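PDB 3U55: phosphoribosylaminoimidazole-succinocarboxamide synthase, which catalyses the ATP-dependent joining of L-aspartate to 5-amino-1-(5-phospho-D-ribosyl)imidazole-4-carboxylate, giving SAICAR in de novo purine biosynthesis. Local coordinates for residues Lys43-Gly46 with Trp47-Gln51; Pro129-Asn132 with Tyr133-Lys137; Pro105-Glu108 with Gly109-Leu112; Leu208-Asp211 with Val212-Phe215; Asp144-Lys147 with Lys148-Ile152. All blocks are in the same frame, centred on the assembly; numbering follows the deposited sequence.

Followed from the N terminus, the five contacts come in series as 1, 3, 2, 5 and 4; each is a local closure, and none nests in or crosses another. Contact 1 starts helix 45-62. Contact 3 turns the chain into strand 111-121, whose sheet neighbour, strand 130-131, runs into contact 2 and the start of helix 133-138. Contact 5 follows on helix 143-165 and touches contact 2 through Tyr133, Ala136, Ile146 and Glu150. Contact 4 closes the loop before the short helix 211-214, its nearest atoms about 5 Å from those of contact 3 and about 6 Å from those of contact 1. Contacts 2, 3 and 5 all reach the second subunit, whereas contacts 1 and 4 do not.

Contact 1 (Lys43-Gly46 with Trp47-Gln51); sequences KGKG and WLNAQ
Lys45, Gly46 and Asn49 meet in the opening turn of helix 45-62, and together they illustrate how a helix start is knit from its own neighbours. Gly44 holds the N-cap position, and its carbonyl O receives Leu48 N at 3.1 Å. One step on, Asn49 N points almost straight at Lys45 O, 2.9 Å away with an N-H...O angle of 173°. Ala50 N closes the third link on Gly46 O, also at 2.9 Å. Gly44 has a positive phi of 99°, where a side chain would strike the carbonyl oxygen of Lys43. Both carboxylate oxygens of Asp29 reinforce this start, one bonded to Gly44 N and the other to Gly46 N.

Trp47 leads its indole away to meet Phe238 and Tyr228, while Leu48 and Asn49 pack against Tyr224 of helix 220-232. Lys45 begins with CG anti to its own N (chi1 -180°) and then bends at chi3 and chi4. Its CG lies 3.5 Å from Asn49 ND2, and its ammonium group forms a salt bridge with Asp195. Lys45 NZ and Asn49 ND2 are both donors, so their 3.4 Å approach is no direct bond. A water reconciles them by accepting from both, 2.9 Å from Lys45 NZ and 3.1 Å from Asn49 ND2.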
# COMPACT_ATOMS: atom_id res chain seq x y z
N LYS A 43 -30.58 3.59 18.15
CA LYS A 43 -30.80 4.28 19.41
C LYS A 43 -29.92 3.73 20.52
O LYS A 43 -30.01 2.56 20.89
CB LYS A 43 -32.29 4.22 19.81
CG LYS A 43 -32.62 4.84 21.16
CD LYS A 43 -32.46 6.36 21.16
CE LYS A 43 -32.77 6.93 22.54
NZ LYS A 43 -32.67 8.42 22.58
N GLY A 44 -29.05 4.60 21.04
CA GLY A 44 -28.12 4.22 22.10
C GLY A 44 -26.71 3.90 21.64
O GLY A 44 -25.82 3.71 22.48
N LYS A 45 -26.49 3.83 20.33
CA LYS A 45 -25.15 3.50 19.81
C LYS A 45 -24.11 4.54 20.23
O LYS A 45 -22.99 4.18 20.62
CB LYS A 45 -25.16 3.35 18.28
CG LYS A 45 -23.79 3.00 17.70
CD LYS A 45 -23.82 2.77 16.19
CE LYS A 45 -23.72 4.07 15.41
NZ LYS A 45 -22.35 4.69 15.44
N GLY A 46 -24.49 5.81 20.15
CA GLY A 46 -23.62 6.91 20.58
C GLY A 46 -23.12 6.74 22.00
O GLY A 46 -21.92 6.87 22.27
N TRP A 47 -24.05 6.45 22.91
CA TRP A 47 -23.72 6.25 24.32
C TRP A 47 -22.73 5.10 24.52
O TRP A 47 -21.73 5.26 25.20
CB TRP A 47 -24.99 6.02 25.15
CG TRP A 47 -24.76 6.05 26.64
CD1 TRP A 47 -24.85 7.15 27.46
CD2 TRP A 47 -24.41 4.95 27.48
NE1 TRP A 47 -24.57 6.79 28.75
CE2 TRP A 47 -24.30 5.45 28.80
CE3 TRP A 47 -24.18 3.58 27.25
CZ2 TRP A 47 -23.97 4.63 29.88
CZ3 TRP A 47 -23.85 2.77 28.33
CH2 TRP A 47 -23.75 3.30 29.63
N LEU A 48 -23.02 3.97 23.89
CA LEU A 48 -22.14 2.80 23.96
C LEU A 48 -20.74 3.08 23.43
O LEU A 48 -19.75 2.77 24.10
CB LEU A 48 -22.78 1.60 23.25
CG LEU A 48 -24.02 1.04 23.95
CD1 LEU A 48 -24.88 0.24 22.98
CD2 LEU A 48 -23.63 0.21 25.18
N ASN A 49 -20.65 3.67 22.24
CA ASN A 49 -19.35 3.99 21.65
C ASN A 49 -18.55 5.00 22.49
O ASN A 49 -17.33 4.86 22.63
CB ASN A 49 -19.50 4.48 20.20
CG ASN A 49 -19.94 3.37 19.26
OD1 ASN A 49 -19.91 2.19 19.61
ND2 ASN A 49 -20.37 3.75 18.06
N ALA A 50 -19.24 5.99 23.05
CA ALA A 50 -18.61 6.96 23.95
C ALA A 50 -18.04 6.28 25.20
O ALA A 50 -16.87 6.48 25.54
CB ALA A 50 -19.59 8.06 24.34
N GLN A 51 -18.87 5.46 25.85
CA GLN A 51 -18.50 4.77 27.08
C GLN A 51 -17.34 3.80 26.86
O GLN A 51 -16.39 3.75 27.66
CB GLN A 51 -19.70 4.01 27.67
CG GLN A 51 -20.83 4.88 28.18
CD GLN A 51 -20.42 5.79 29.32
OE1 GLN A 51 -19.88 5.34 30.33
NE2 GLN A 51 -20.69 7.08 29.17
O HOH W 1 -21.45 6.59 17.46

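Contact 2 (Pro129-Asn132 with Tyr133-Lys137); sequences PMIN and YYHAK. With ACT (acetate ion), chain D.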
# COMPACT_ATOMS: atom_id res chain seq x y z
N PRO A 129 -7.05 5.90 -0.06
CA PRO A 129 -6.24 4.82 -0.60
C PRO A 129 -5.17 4.38 0.40
O PRO A 129 -4.76 5.17 1.26
CB PRO A 129 -5.58 5.45 -1.82
CG PRO A 129 -5.48 6.90 -1.48
CD PRO A 129 -6.68 7.21 -0.63
N MET A 130 -4.73 3.12 0.29
CA MET A 130 -3.62 2.65 1.10
C MET A 130 -2.35 3.33 0.61
O MET A 130 -2.20 3.59 -0.59
CB MET A 130 -3.45 1.13 1.02
CG MET A 130 -2.70 0.55 2.23
SD MET A 130 -2.43 -1.24 2.17
CE MET A 130 -1.04 -1.39 1.06
N ILE A 131 -1.45 3.62 1.54
CA ILE A 131 -0.18 4.24 1.19
C ILE A 131 0.96 3.53 1.91
O ILE A 131 0.73 2.78 2.86
CB ILE A 131 -0.13 5.76 1.52
CG1 ILE A 131 -0.45 6.02 3.00
CG2 ILE A 131 -1.06 6.55 0.57
CD1 ILE A 131 -0.05 7.42 3.49
N ASN A 132 2.18 3.75 1.44
CA ASN A 132 3.36 3.24 2.13
C ASN A 132 4.19 4.39 2.73
O ASN A 132 3.76 5.55 2.70
CB ASN A 132 4.18 2.30 1.22
CG ASN A 132 4.77 3.02 0.02
OD1 ASN A 132 5.15 4.18 0.12
ND2 ASN A 132 4.88 2.33 -1.11
N TYR A 133 5.38 4.08 3.25
CA TYR A 133 6.22 5.09 3.92
C TYR A 133 6.69 6.18 2.98
O TYR A 133 6.89 7.32 3.41
CB TYR A 133 7.44 4.45 4.60
CG TYR A 133 7.14 3.30 5.55
CD1 TYR A 133 5.88 3.14 6.13
CD2 TYR A 133 8.14 2.39 5.89
CE1 TYR A 133 5.62 2.10 7.01
CE2 TYR A 133 7.89 1.35 6.77
CZ TYR A 133 6.64 1.20 7.32
OH TYR A 133 6.40 0.16 8.19
N TYR A 134 6.89 5.83 1.71
CA TYR A 134 7.34 6.80 0.70
C TYR A 134 6.24 7.80 0.38
O TYR A 134 6.51 8.99 0.27
CB TYR A 134 7.79 6.11 -0.59
CG TYR A 134 8.98 5.20 -0.44
CD1 TYR A 134 10.28 5.67 -0.64
CD2 TYR A 134 8.81 3.85 -0.10
CE1 TYR A 134 11.38 4.82 -0.51
CE2 TYR A 134 9.90 3.00 0.03
CZ TYR A 134 11.18 3.49 -0.18
OH TYR A 134 12.25 2.64 -0.05
N HIS A 135 5.00 7.32 0.24
CA HIS A 135 3.88 8.25 -0.01
C HIS A 135 3.73 9.18 1.20
O HIS A 135 3.48 10.38 1.03
CB HIS A 135 2.54 7.54 -0.23
CG HIS A 135 2.56 6.46 -1.26
ND1 HIS A 135 2.72 6.70 -2.61
CD2 HIS A 135 2.39 5.12 -1.14
CE1 HIS A 135 2.67 5.55 -3.27
NE2 HIS A 135 2.47 4.58 -2.40
N ALA A 136 3.86 8.62 2.41
CA ALA A 136 3.69 9.39 3.64
C ALA A 136 4.69 10.55 3.71
O ALA A 136 4.33 11.66 4.14
CB ALA A 136 3.84 8.50 4.87
N LYS A 137 5.93 10.28 3.31
CA LYS A 137 6.99 11.29 3.28
C LYS A 137 6.62 12.44 2.33
O LYS A 137 6.84 13.61 2.66
CB LYS A 137 8.34 10.66 2.89
CG LYS A 137 9.52 11.64 2.81
CD LYS A 137 9.91 12.16 4.19
CE LYS A 137 11.21 12.95 4.15
NZ LYS A 137 11.52 13.47 5.51
C ACT D . -6.31 0.48 -1.87
O ACT D . -5.18 -0.05 -1.81
OXT ACT D . -6.43 1.57 -1.26
CH3 ACT D . -7.46 -0.15 -2.60
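Asn132 turns its CG into the space between its own N and carbonyl carbon (chi1 65°), and this torsion swings the amide oxygen over the first turn of helix 133-138, toward the backbone of Tyr134 and His135. Ile131 makes a similar choice with CG1 (chi1 56°), and its CD1 lies 4.3 Å from Ala136 CB. The result is a textbook asparagine N-cap. Asn132 OD1 accepts from His135 N at 3.1 Å along a fairly straight path (160°), the donor tilted somewhat from the amide plane. The same oxygen takes a weak, bent bond from Tyr134 N at 2.9 Å, and it lies at the edge of the Tyr134 ring. The backbone carbonyl of Asn132 completes the grip, its O receiving Ala136 N at 3.1 Å. Were Asn132 an alanine, His135 N and Tyr134 N would probably lose their side-chain acceptor and the first turn would be likely to fray.

Alongside the cap, the side chains of Ile131 and His135 run antiparallel to one another, Ile131 CB 3.7 Å from His135 CB. Asn132 ND2 makes a weak hydrogen bond to Val117 O of the second subunit, and the Tyr133 rings of the two subunits meet almost perpendicularly. Further back, Met130 N donates to OXT of an acetate ion, probably from the crystallisation liquor, which Arg103 also binds. One amide thus serves two ends: its oxygen answers N-H groups where a helix begins, while its nitrogen makes a weak bond across to the second subunit.

Contact 3 (Pro105-Glu108 with Gly109-Leu112); sequences PLPE and GYEL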
# COMPACT_ATOMS: atom_id res chain seq x y z
N PRO A 105 -4.49 -13.62 -0.50
CA PRO A 105 -5.45 -14.68 -0.81
C PRO A 105 -5.65 -15.60 0.40
O PRO A 105 -5.33 -16.79 0.35
CB PRO A 105 -4.76 -15.43 -1.95
CG PRO A 105 -3.31 -15.32 -1.64
CD PRO A 105 -3.13 -13.97 -0.94
N LEU A 106 -6.17 -15.02 1.47
CA LEU A 106 -6.32 -15.76 2.72
C LEU A 106 -7.78 -15.73 3.15
O LEU A 106 -8.47 -14.74 2.90
CB LEU A 106 -5.44 -15.14 3.81
CG LEU A 106 -3.93 -15.04 3.52
CD1 LEU A 106 -3.24 -14.29 4.65
CD2 LEU A 106 -3.30 -16.42 3.31
N PRO A 107 -8.25 -16.80 3.80
CA PRO A 107 -9.66 -16.82 4.18
C PRO A 107 -9.98 -15.97 5.40
O PRO A 107 -9.12 -15.78 6.26
CB PRO A 107 -9.93 -18.30 4.49
CG PRO A 107 -8.60 -18.84 4.91
CD PRO A 107 -7.58 -18.09 4.08
N GLU A 108 -11.20 -15.45 5.46
CA GLU A 108 -11.74 -14.84 6.68
C GLU A 108 -11.47 -15.76 7.87
O GLU A 108 -11.79 -16.95 7.82
CB GLU A 108 -13.25 -14.62 6.53
CG GLU A 108 -13.95 -14.08 7.77
CD GLU A 108 -14.37 -12.63 7.65
OE1 GLU A 108 -14.91 -12.09 8.64
OE2 GLU A 108 -14.19 -12.02 6.57
N GLY A 109 -10.87 -15.22 8.92
CA GLY A 109 -10.56 -16.04 10.10
C GLY A 109 -9.14 -16.57 10.14
O GLY A 109 -8.71 -17.12 11.16
N TYR A 110 -8.40 -16.42 9.04
CA TYR A 110 -6.99 -16.82 9.01
C TYR A 110 -6.23 -16.07 10.10
O TYR A 110 -6.33 -14.84 10.21
CB TYR A 110 -6.40 -16.56 7.64
CG TYR A 110 -4.99 -17.08 7.40
CD1 TYR A 110 -4.78 -18.30 6.73
CD2 TYR A 110 -3.88 -16.34 7.80
CE1 TYR A 110 -3.48 -18.77 6.48
CE2 TYR A 110 -2.58 -16.81 7.56
CZ TYR A 110 -2.40 -18.02 6.90
OH TYR A 110 -1.12 -18.45 6.66
N GLU A 111 -5.51 -16.83 10.92
CA GLU A 111 -4.68 -16.29 11.99
C GLU A 111 -3.35 -15.84 11.43
O GLU A 111 -2.57 -16.66 10.92
CB GLU A 111 -4.45 -17.37 13.05
CG GLU A 111 -3.73 -16.90 14.29
CD GLU A 111 -4.68 -16.67 15.44
OE1 GLU A 111 -5.60 -15.83 15.30
OE2 GLU A 111 -4.51 -17.35 16.48
N LEU A 112 -3.08 -14.54 11.51
CA LEU A 112 -1.82 -14.00 11.01
C LEU A 112 -0.63 -14.41 11.89
O LEU A 112 -0.76 -14.44 13.12
CB LEU A 112 -1.93 -12.47 10.83
CG LEU A 112 -2.97 -12.05 9.78
CD1 LEU A 112 -3.29 -10.55 9.85
CD2 LEU A 112 -2.53 -12.44 8.37
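Pro107 and Tyr110 are the ends of a type II beta turn, closed by Tyr110 N donating to Pro107 O at 2.9 Å (156°). Glu108 and Gly109 fill the two central positions. Gly109 has a phi of 97°, at which a CB would collide with the carbonyl oxygen of Glu108. The chain then passes from Tyr110 into strand 111-121.

Tyr110 sends CG anti to its N (chi1 -173°), which folds the ring back over the incoming arm of the turn. There Leu106 meets one face of it: the methyl CD2 lies 4.0 Å from the centroid of the Tyr110 ring, nearly on the ring normal, a CH-pi contact. The second methyl covers the same face nearer its rim, with Leu106 CD1 3.8 Å from Tyr110 CD2. Leu106 CD1 also touches Leu112 CD2 at 4.2 Å, linking the loop to the strand. Pro107 CD approaches the ring obliquely, 3.9 Å from Tyr110 CD1.

Val96 pairs through its backbone with Gly109 and Tyr110, while Leu106 reaches Val138 of the second subunit. A glycine at the third position with positive phi is the classic signature of a type II turn, used here to lead the chain into an antiparallel sheet.

Contact 4 (Leu208-Asp211 with Val212-Phe215); sequences LDKD and VFRF. With SO4 (sulfate ion), chain C.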
# COMPACT_ATOMS: atom_id res chain seq x y z
N LEU A 208 -19.23 -8.98 17.02
CA LEU A 208 -19.83 -8.12 18.02
C LEU A 208 -19.35 -6.69 17.75
O LEU A 208 -18.71 -6.06 18.60
CB LEU A 208 -19.45 -8.59 19.43
CG LEU A 208 -19.98 -9.96 19.88
CD1 LEU A 208 -19.32 -10.39 21.18
CD2 LEU A 208 -21.50 -9.93 20.01
N ASP A 209 -19.66 -6.21 16.55
CA ASP A 209 -19.11 -4.96 16.02
C ASP A 209 -19.95 -4.46 14.85
O ASP A 209 -21.03 -4.98 14.57
CB ASP A 209 -17.66 -5.17 15.57
CG ASP A 209 -17.51 -6.32 14.58
OD1 ASP A 209 -16.53 -7.08 14.68
OD2 ASP A 209 -18.37 -6.46 13.69
N LYS A 210 -19.42 -3.45 14.16
CA LYS A 210 -20.11 -2.83 13.03
C LYS A 210 -20.44 -3.78 11.86
O LYS A 210 -21.31 -3.47 11.05
CB LYS A 210 -19.29 -1.63 12.53
CG LYS A 210 -20.07 -0.62 11.71
CD LYS A 210 -19.13 0.48 11.24
CE LYS A 210 -19.84 1.48 10.38
NZ LYS A 210 -18.91 2.54 9.87
N ASP A 211 -19.76 -4.93 11.77
CA ASP A 211 -20.05 -5.92 10.72
C ASP A 211 -21.47 -6.48 10.82
O ASP A 211 -22.03 -6.97 9.83
CB ASP A 211 -19.03 -7.06 10.72
CG ASP A 211 -17.75 -6.72 9.94
OD1 ASP A 211 -17.74 -5.75 9.16
OD2 ASP A 211 -16.76 -7.46 10.10
N VAL A 212 -22.05 -6.42 12.02
CA VAL A 212 -23.44 -6.80 12.26
C VAL A 212 -24.38 -5.88 11.46
O VAL A 212 -25.39 -6.34 10.93
CB VAL A 212 -23.76 -6.78 13.78
CG1 VAL A 212 -25.27 -6.88 14.04
CG2 VAL A 212 -23.03 -7.92 14.47
N PHE A 213 -24.02 -4.60 11.37
CA PHE A 213 -24.73 -3.63 10.54
C PHE A 213 -24.34 -3.75 9.06
O PHE A 213 -25.22 -3.75 8.20
CB PHE A 213 -24.50 -2.21 11.05
CG PHE A 213 -24.89 -1.13 10.08
CD1 PHE A 213 -26.22 -0.97 9.68
CD2 PHE A 213 -23.94 -0.25 9.58
CE1 PHE A 213 -26.58 0.03 8.78
CE2 PHE A 213 -24.29 0.76 8.69
CZ PHE A 213 -25.62 0.90 8.29
N ARG A 214 -23.04 -3.85 8.78
CA ARG A 214 -22.55 -3.99 7.41
C ARG A 214 -23.21 -5.15 6.67
O ARG A 214 -23.61 -5.02 5.51
CB ARG A 214 -21.02 -4.17 7.37
CG ARG A 214 -20.21 -2.90 7.61
CD ARG A 214 -18.73 -3.13 7.29
NE ARG A 214 -17.91 -2.01 7.75
CZ ARG A 214 -17.15 -2.02 8.85
NH1 ARG A 214 -16.45 -0.95 9.17
NH2 ARG A 214 -17.08 -3.10 9.62
N PHE A 215 -23.34 -6.29 7.35
CA PHE A 215 -23.81 -7.51 6.69
C PHE A 215 -25.09 -8.12 7.27
O PHE A 215 -25.38 -9.30 7.04
CB PHE A 215 -22.67 -8.54 6.63
CG PHE A 215 -21.44 -8.03 5.95
CD1 PHE A 215 -21.43 -7.77 4.58
CD2 PHE A 215 -20.27 -7.80 6.68
CE1 PHE A 215 -20.29 -7.28 3.95
CE2 PHE A 215 -19.13 -7.31 6.06
CZ PHE A 215 -19.14 -7.06 4.69
S SO4 C . -17.21 1.47 6.37
O1 SO4 C . -17.93 1.26 7.62
O2 SO4 C . -17.54 2.79 5.85
O3 SO4 C . -15.78 1.37 6.63
O4 SO4 C . -17.62 0.45 5.40
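A helix start combined with an anion-binding pair joins the loop before helix 211-214 to the helix itself, with Lys210, Asp211 and Arg214 as the main partners. Asp209 caps the entry: its OD2 accepts from Asp211 N at 2.8 Å, and its backbone O from Val212 N. Arg214 N donates to Lys210 O at 2.9 Å, and Phe215 N to Asp211 O.

The extended Arg214 chain carries its guanidinium past Asp211. Arg214 NH2 makes a salt bridge to Asp211 OD1 at 2.8 Å, with the acceptor near the guanidinium plane but the donor 50° out of the carboxylate plane. Asp211 OD2 is engaged by Arg198. A sulfate ion, probably from the crystallisation liquor, probably offsets the positive charge of Lys210 and Arg214: its O1 receives Lys210 NZ at 2.8 Å, Arg214 NH1 at 3.1 Å and Arg214 NE at 3.3 Å. Lys210 NZ donates to Thr32 O as well as to the sulfate. A methionine in place of Arg214 would probably leave Asp211 OD1 without its charged mate and the sulfate held less firmly. Lys210 crosses Arg214 at about a right angle, its CD lying over one face of the guanidinium, 3.7 Å from Arg214 NH1.

Contact 5 (Asp144-Lys147 with Lys148-Ile152); sequences DEIK and KIEEI
Asp144 and Lys148 form a salt bridge one turn apart on helix 143-165, the classic i-to-i+4 pairing of opposite charges. Lys148 NZ meets Asp144 OD2 on its syn side at 3.1 Å. The other oxygen, Asp144 OD1, takes a weaker share, 3.3 Å from Lys148 NZ. A bend at the end of the lysine (chi4 55°) turns the ammonium group back onto the carboxylate. Beneath the bridge, Lys148 N donates to Asp144 O at 3.0 Å, and the same backbone ladder continues through Ile149, Glu150 and Glu151.

Two glutamates carry the polar links outward. Glu145 is held by Lys180, Tyr86 and Ser142, while Glu150 OE1 is hydrogen-bonded to Tyr133 OH and to Tyr134 OH of the second subunit. Between these lie the apolar residues. Ile149 rests its CG1 on the backbone of the previous turn, 3.3 Å from Glu145 O, and packs on Tyr86, Leu88 and Val90 of the sheet. Ile146 touches Leu119, Tyr133 and Ala136. The helix therefore divides its chemistry: an exposed ion pair that links two successive turns at the surface, and a buried carboxylate held by tyrosine hydroxyls from both subunits.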
# COMPACT_ATOMS: atom_id res chain seq x y z
N ASP A 144 10.67 8.78 10.67
CA ASP A 144 10.69 8.68 12.14
C ASP A 144 9.28 8.78 12.72
O ASP A 144 8.92 8.04 13.65
CB ASP A 144 11.62 9.74 12.77
CG ASP A 144 11.72 9.60 14.29
OD1 ASP A 144 12.24 8.57 14.77
OD2 ASP A 144 11.28 10.52 15.01
N GLU A 145 8.48 9.70 12.19
CA GLU A 145 7.08 9.83 12.63
C GLU A 145 6.28 8.57 12.32
O GLU A 145 5.53 8.08 13.16
CB GLU A 145 6.41 11.03 11.98
CG GLU A 145 6.79 12.36 12.62
CD GLU A 145 6.35 13.53 11.76
OE1 GLU A 145 6.99 13.78 10.72
OE2 GLU A 145 5.36 14.19 12.12
N ILE A 146 6.45 8.05 11.10
CA ILE A 146 5.77 6.81 10.72
C ILE A 146 6.17 5.65 11.63
O ILE A 146 5.30 4.92 12.10
CB ILE A 146 6.01 6.46 9.24
CG1 ILE A 146 5.25 7.43 8.35
CG2 ILE A 146 5.57 5.01 8.95
CD1 ILE A 146 3.71 7.36 8.48
N LYS A 147 7.46 5.51 11.90
CA LYS A 147 7.94 4.45 12.80
C LYS A 147 7.35 4.57 14.20
O LYS A 147 6.91 3.57 14.78
CB LYS A 147 9.47 4.42 12.86
CG LYS A 147 10.12 3.74 11.66
CD LYS A 147 11.63 3.95 11.66
CE LYS A 147 12.29 3.23 10.50
NZ LYS A 147 13.71 3.65 10.34
N LYS A 148 7.33 5.80 14.74
CA LYS A 148 6.72 6.06 16.05
C LYS A 148 5.23 5.70 16.07
O LYS A 148 4.74 5.08 17.02
CB LYS A 148 6.90 7.52 16.47
CG LYS A 148 8.30 7.85 17.00
CD LYS A 148 8.41 9.33 17.36
CE LYS A 148 9.61 9.60 18.27
NZ LYS A 148 10.89 9.10 17.69
N ILE A 149 4.53 6.08 15.00
CA ILE A 149 3.10 5.77 14.86
C ILE A 149 2.83 4.26 14.87
O ILE A 149 1.95 3.79 15.59
CB ILE A 149 2.50 6.44 13.58
CG1 ILE A 149 2.34 7.95 13.80
CG2 ILE A 149 1.16 5.80 13.21
CD1 ILE A 149 2.20 8.76 12.50
N GLU A 150 3.60 3.50 14.08
CA GLU A 150 3.40 2.04 14.02
C GLU A 150 3.78 1.35 15.33
O GLU A 150 3.14 0.39 15.74
CB GLU A 150 4.11 1.42 12.82
CG GLU A 150 3.56 1.96 11.49
CD GLU A 150 3.91 1.14 10.26
OE1 GLU A 150 4.96 0.45 10.26
OE2 GLU A 150 3.15 1.23 9.28
N GLU A 151 4.81 1.86 16.00
CA GLU A 151 5.23 1.36 17.31
C GLU A 151 4.11 1.52 18.34
O GLU A 151 3.78 0.57 19.06
CB GLU A 151 6.51 2.10 17.75
CG GLU A 151 7.06 1.66 19.09
CD GLU A 151 8.34 2.41 19.45
OE1 GLU A 151 9.26 1.77 20.00
OE2 GLU A 151 8.44 3.63 19.16
N ILE A 152 3.51 2.71 18.38
CA ILE A 152 2.37 2.97 19.25
C ILE A 152 1.21 2.02 18.90
O ILE A 152 0.67 1.36 19.79
CB ILE A 152 1.88 4.45 19.16
CG1 ILE A 152 2.95 5.42 19.69
CG2 ILE A 152 0.60 4.63 19.97
CD1 ILE A 152 2.72 6.89 19.26